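Local atomic coordinates of predicted ATPase of the ABC class (Vibrio vulnificus, PDB entry 5D6A), a protein that probably binds and hydrolyses ATP as an ATPase of the ABC class, and is bound here to the non-hydrolysable analogue AMP-PNP. Residues I278-S281 with I282-H285; A530-I533 with S534-G538. All coordinates share one frame; numbering follows the deposited sequence.

Interaction 1 (I278-S281 with I282-H285); sequences IERS and IYNH
The carbonyl oxygen of Arg280, at the end of helix 271-280, takes the backbone N-H of Tyr283, with Tyr283 N 3.1 Å from Arg280 O. The bond is nearly straight, 166° at the hydrogen, and the donor stands above the carbonyl plane. The same oxygen meets the edge of the His285 imidazole, with Arg280 O 3.3 Å from His285 CE1; this is a carbon approach, and the two ring nitrogens stay farther away. Ile282, the third residue of the turn, lays its side chain against the end of the helix. Its CG1 lies between the backbone N and the carbonyl carbon (chi1 58°), which brings it against the preceding turn of helix, Ile282 CG1 to Glu279 O 3.4 Å. CG2 and CD1 also lie beside that oxygen, which accepts a hydrogen bond from Gln502 NE2. CG1 also rests on one face of the Tyr283 ring, 3.6 Å above its plane and offset toward the rim. The Arg280 guanidinium and the Tyr283 ring are turned only 21° apart but do not stack: Tyr283 CE2 comes to the guanidinium edge, 4.1 Å from Arg280 NH1. That charge is held from elsewhere, by a salt bridge to Glu504 and a hydrogen bond from NH2 to the carbonyl of Leu503. Ser281 turns its hydroxyl back to Ala277 O, one helical turn earlier. Beyond the bend the Asn284 side chain bonds Arg198. The whole is a buried type I beta turn, Arg280 to Tyr283, that leads from the helix following the probable Walker A loop of this P-loop domain into a short, weakly bonded strand-like segment at 284-285, where the Asn284 backbone pairs with Val125.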
loop_
_atom_site.group_PDB
_atom_site.type_symbol
_atom_site.label_atom_id
_atom_site.label_comp_id
_atom_site.label_asym_id
_atom_site.label_seq_id
_atom_site.Cartn_x
_atom_site.Cartn_y
_atom_site.Cartn_z
ATOM N N ILE A 278 -14.775 3.360 -14.897
ATOM C CA ILE A 278 -16.087 2.950 -14.415
ATOM C C ILE A 278 -16.110 2.904 -12.888
ATOM O O ILE A 278 -17.012 3.471 -12.272
ATOM C CB ILE A 278 -16.508 1.584 -15.004
ATOM C CG1 ILE A 278 -16.707 1.703 -16.517
ATOM C CG2 ILE A 278 -17.806 1.093 -14.375
ATOM C CD1 ILE A 278 -16.987 0.388 -17.212
ATOM N N GLU A 279 -15.112 2.260 -12.281
ATOM C CA GLU A 279 -15.061 2.135 -10.817
ATOM C C GLU A 279 -14.999 3.503 -10.149
ATOM O O GLU A 279 -15.541 3.682 -9.057
ATOM C CB GLU A 279 -13.861 1.294 -10.350
ATOM C CG GLU A 279 -12.544 2.058 -10.285
ATOM C CD GLU A 279 -11.367 1.203 -9.870
ATOM O OE1 GLU A 279 -11.336 0.012 -10.228
ATOM O OE2 GLU A 279 -10.450 1.736 -9.215
ATOM N N ARG A 280 -14.331 4.458 -10.798
ATOM C CA ARG A 280 -14.207 5.807 -10.240
ATOM C C ARG A 280 -15.379 6.716 -10.579
ATOM O O ARG A 280 -15.566 7.750 -9.943
ATOM C CB ARG A 280 -12.883 6.456 -10.640
ATOM C CG ARG A 280 -11.704 5.786 -9.967
ATOM C CD ARG A 280 -10.527 6.720 -9.790
ATOM N NE ARG A 280 -9.723 6.273 -8.655
ATOM C CZ ARG A 280 -10.054 6.475 -7.375
ATOM N NH1 ARG A 280 -11.186 7.101 -7.050
ATOM N NH2 ARG A 280 -9.260 6.031 -6.407
ATOM N N SER A 281 -16.178 6.322 -11.564
ATOM C CA SER A 281 -17.351 7.106 -11.936
ATOM C C SER A 281 -18.460 7.036 -10.882
ATOM O O SER A 281 -19.548 7.565 -11.095
ATOM C CB SER A 281 -17.864 6.684 -13.309
ATOM O OG SER A 281 -16.898 6.998 -14.301
ATOM N N ILE A 282 -18.192 6.360 -9.764
ATOM C CA ILE A 282 -19.150 6.343 -8.652
ATOM C C ILE A 282 -19.172 7.744 -8.048
ATOM O O ILE A 282 -20.102 8.106 -7.329
ATOM C CB ILE A 282 -18.796 5.320 -7.549
ATOM C CG1 ILE A 282 -17.395 5.597 -6.978
ATOM C CG2 ILE A 282 -18.902 3.897 -8.083
ATOM C CD1 ILE A 282 -16.989 4.656 -5.867
ATOM N N TYR A 283 -18.115 8.510 -8.327
ATOM C CA TYR A 283 -18.012 9.894 -7.888
ATOM C C TYR A 283 -18.157 10.798 -9.099
ATOM O O TYR A 283 -17.976 10.360 -10.234
ATOM C CB TYR A 283 -16.645 10.194 -7.268
ATOM C CG TYR A 283 -16.239 9.325 -6.108
ATOM C CD1 TYR A 283 -16.842 9.464 -4.863
ATOM C CD2 TYR A 283 -15.207 8.408 -6.237
ATOM C CE1 TYR A 283 -16.453 8.682 -3.791
ATOM C CE2 TYR A 283 -14.809 7.625 -5.171
ATOM C CZ TYR A 283 -15.433 7.765 -3.950
ATOM O OH TYR A 283 -15.038 6.990 -2.887
ATOM N N ASN A 284 -18.466 12.064 -8.848
ATOM C CA ASN A 284 -18.577 13.058 -9.902
ATOM C C ASN A 284 -17.200 13.676 -10.107
ATOM O O ASN A 284 -16.450 13.851 -9.146
ATOM C CB ASN A 284 -19.573 14.148 -9.506
ATOM C CG ASN A 284 -20.969 13.609 -9.256
ATOM O OD1 ASN A 284 -21.402 12.641 -9.882
ATOM N ND2 ASN A 284 -21.687 14.246 -8.342
ATOM N N HIS A 285 -16.861 13.995 -11.354
ATOM C CA HIS A 285 -15.569 14.611 -11.657
ATOM C C HIS A 285 -15.715 16.026 -12.204
ATOM O O HIS A 285 -16.769 16.402 -12.724
ATOM C CB HIS A 285 -14.759 13.739 -12.617
ATOM C CG HIS A 285 -14.247 12.478 -11.991
ATOM N ND1 HIS A 285 -14.957 11.296 -12.006
ATOM C CD2 HIS A 285 -13.102 12.221 -11.315
ATOM C CE1 HIS A 285 -14.265 10.364 -11.374
ATOM N NE2 HIS A 285 -13.137 10.900 -10.945
#

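Interaction 2 (A530-I533 with S534-G538); sequences AKQI and SELLG. Unlike the reference sequence in segment 534-538: Ser534 (reference Asn).
Fully extended from its first torsion (chi1 178°) and bent only at the last (chi4 65°), the Lys531 side chain reaches the carboxylate of Glu535, whose CG stands anti to its own carbonyl carbon (chi1 -67°) and leans back over the preceding turn. The two chains pass at a slant, and a long salt bridge joins Lys531 NZ to Glu535 OE2 at 3.5 Å. Carbon shares in the contact, since Lys531 CE is as close to OE2 as the nitrogen is. Nearer the backbone, Glu535 CG sits 3.3 Å from Lys531 O, the oxygen that also accepts Glu535 N. This pair lies on the solvent side of the helix. On the inner side Ile533 and Leu537 run side by side, pointing the same way, with Ile533 CG2 against Leu537 CD1 at 4.0 Å. Ile533 packs on Val559 and Met560 of helix 556-564, whereas Leu537 meets Val515 of helix 506-519. Leu536 CG lies 3.2 Å from Gln532 O, and the Leu536 side chain touches Leu519 of helix 506-519. The backbone bonds run i to i+4 from Ser534 N to Leu537 N; Leu536 N to Gln532 O is 3.0 Å. Ile533 O accepts Leu537 N and, weakly, Leu536 N as well. Leu537 is the first residue to leave helical angles. The arrangement is the final turns of an amphipathic alpha-helix, with an i, i+4 salt bridge outside and an i, i+4 aliphatic pair inside, in the MRB1590 C-terminal domain.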
loop_
_atom_site.group_PDB
_atom_site.type_symbol
_atom_site.label_atom_id
_atom_site.label_comp_id
_atom_site.label_asym_id
_atom_site.label_seq_id
_atom_site.Cartn_x
_atom_site.Cartn_y
_atom_site.Cartn_z
ATOM N N ALA A 530 -25.778 -1.653 8.056
ATOM C CA ALA A 530 -25.763 -0.916 6.793
ATOM C C ALA A 530 -26.927 0.076 6.726
ATOM O O ALA A 530 -26.755 1.216 6.295
ATOM C CB ALA A 530 -25.812 -1.878 5.618
ATOM N N LYS A 531 -28.106 -0.371 7.156
ATOM C CA LYS A 531 -29.302 0.473 7.170
ATOM C C LYS A 531 -29.115 1.611 8.166
ATOM O O LYS A 531 -29.475 2.752 7.885
ATOM C CB LYS A 531 -30.533 -0.357 7.544
ATOM C CG LYS A 531 -31.842 0.420 7.642
ATOM C CD LYS A 531 -32.945 -0.467 8.206
ATOM C CE LYS A 531 -34.249 0.286 8.435
ATOM N NZ LYS A 531 -34.866 0.782 7.173
ATOM N N GLN A 532 -28.548 1.293 9.327
ATOM C CA GLN A 532 -28.303 2.294 10.365
ATOM C C GLN A 532 -27.342 3.362 9.851
ATOM O O GLN A 532 -27.599 4.557 9.983
ATOM C CB GLN A 532 -27.716 1.638 11.617
ATOM C CG GLN A 532 -27.628 2.563 12.820
ATOM C CD GLN A 532 -26.916 1.927 14.002
ATOM O OE1 GLN A 532 -26.160 0.962 13.849
ATOM N NE2 GLN A 532 -27.143 2.477 15.194
ATOM N N ILE A 533 -26.236 2.915 9.262
ATOM C CA ILE A 533 -25.224 3.816 8.711
ATOM C C ILE A 533 -25.829 4.732 7.652
ATOM O O ILE A 533 -25.553 5.935 7.626
ATOM C CB ILE A 533 -24.046 3.023 8.106
ATOM C CG1 ILE A 533 -23.289 2.280 9.212
ATOM C CG2 ILE A 533 -23.087 3.956 7.372
ATOM C CD1 ILE A 533 -22.287 1.265 8.707
ATOM N N SER A 534 -26.657 4.159 6.783
ATOM C CA SER A 534 -27.305 4.923 5.722
ATOM C C SER A 534 -28.176 6.040 6.307
ATOM O O SER A 534 -28.199 7.158 5.788
ATOM C CB SER A 534 -28.152 3.995 4.849
ATOM O OG SER A 534 -28.747 4.703 3.776
ATOM N N GLU A 535 -28.880 5.725 7.391
ATOM C CA GLU A 535 -29.749 6.692 8.065
ATOM C C GLU A 535 -28.953 7.774 8.802
ATOM O O GLU A 535 -29.417 8.905 8.924
ATOM C CB GLU A 535 -30.699 5.972 9.026
ATOM C CG GLU A 535 -31.722 5.095 8.318
ATOM C CD GLU A 535 -32.576 4.271 9.268
ATOM O OE1 GLU A 535 -32.269 4.232 10.478
ATOM O OE2 GLU A 535 -33.554 3.650 8.794
ATOM N N LEU A 536 -27.763 7.428 9.288
ATOM C CA LEU A 536 -26.907 8.395 9.983
ATOM C C LEU A 536 -26.369 9.434 9.004
ATOM O O LEU A 536 -26.171 10.596 9.366
ATOM C CB LEU A 536 -25.737 7.697 10.679
ATOM C CG LEU A 536 -26.085 6.719 11.805
ATOM C CD1 LEU A 536 -24.837 5.981 12.264
ATOM C CD2 LEU A 536 -26.752 7.432 12.969
ATOM N N LEU A 537 -26.141 9.004 7.763
ATOM C CA LEU A 537 -25.636 9.875 6.706
ATOM C C LEU A 537 -26.796 10.404 5.848
ATOM O O LEU A 537 -26.656 10.580 4.635
ATOM C CB LEU A 537 -24.647 9.098 5.830
ATOM C CG LEU A 537 -23.432 8.483 6.538
ATOM C CD1 LEU A 537 -22.702 7.523 5.611
ATOM C CD2 LEU A 537 -22.489 9.556 7.065
ATOM N N GLY A 538 -27.930 10.675 6.492
ATOM C CA GLY A 538 -29.123 11.142 5.793
ATOM C C GLY A 538 -29.173 12.630 5.495
ATOM O O GLY A 538 -29.939 13.370 6.117
#

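In the fold
Interactions 1 and 2 both lie where a helix ends, but in different parts of the chain: 278-285 belongs to the P-loop domain and 530-538 to the MRB1590 C-terminal domain. Their centres are 21 Å apart and their nearest atoms about 11 Å, so they do not touch. Interaction 1 is buried, its centre about 9 Å from that of the chain, and lies in the same region as the nucleotide, though not in contact with it: from the side chain of Glu279 to the bound AMP-PNP is about 10 Å, and that side chain is near the probable Walker A loop without touching it. Interaction 2 is partly buried, its centre about 16 Å from the chain centre, with Lys531 and Glu535 facing solvent.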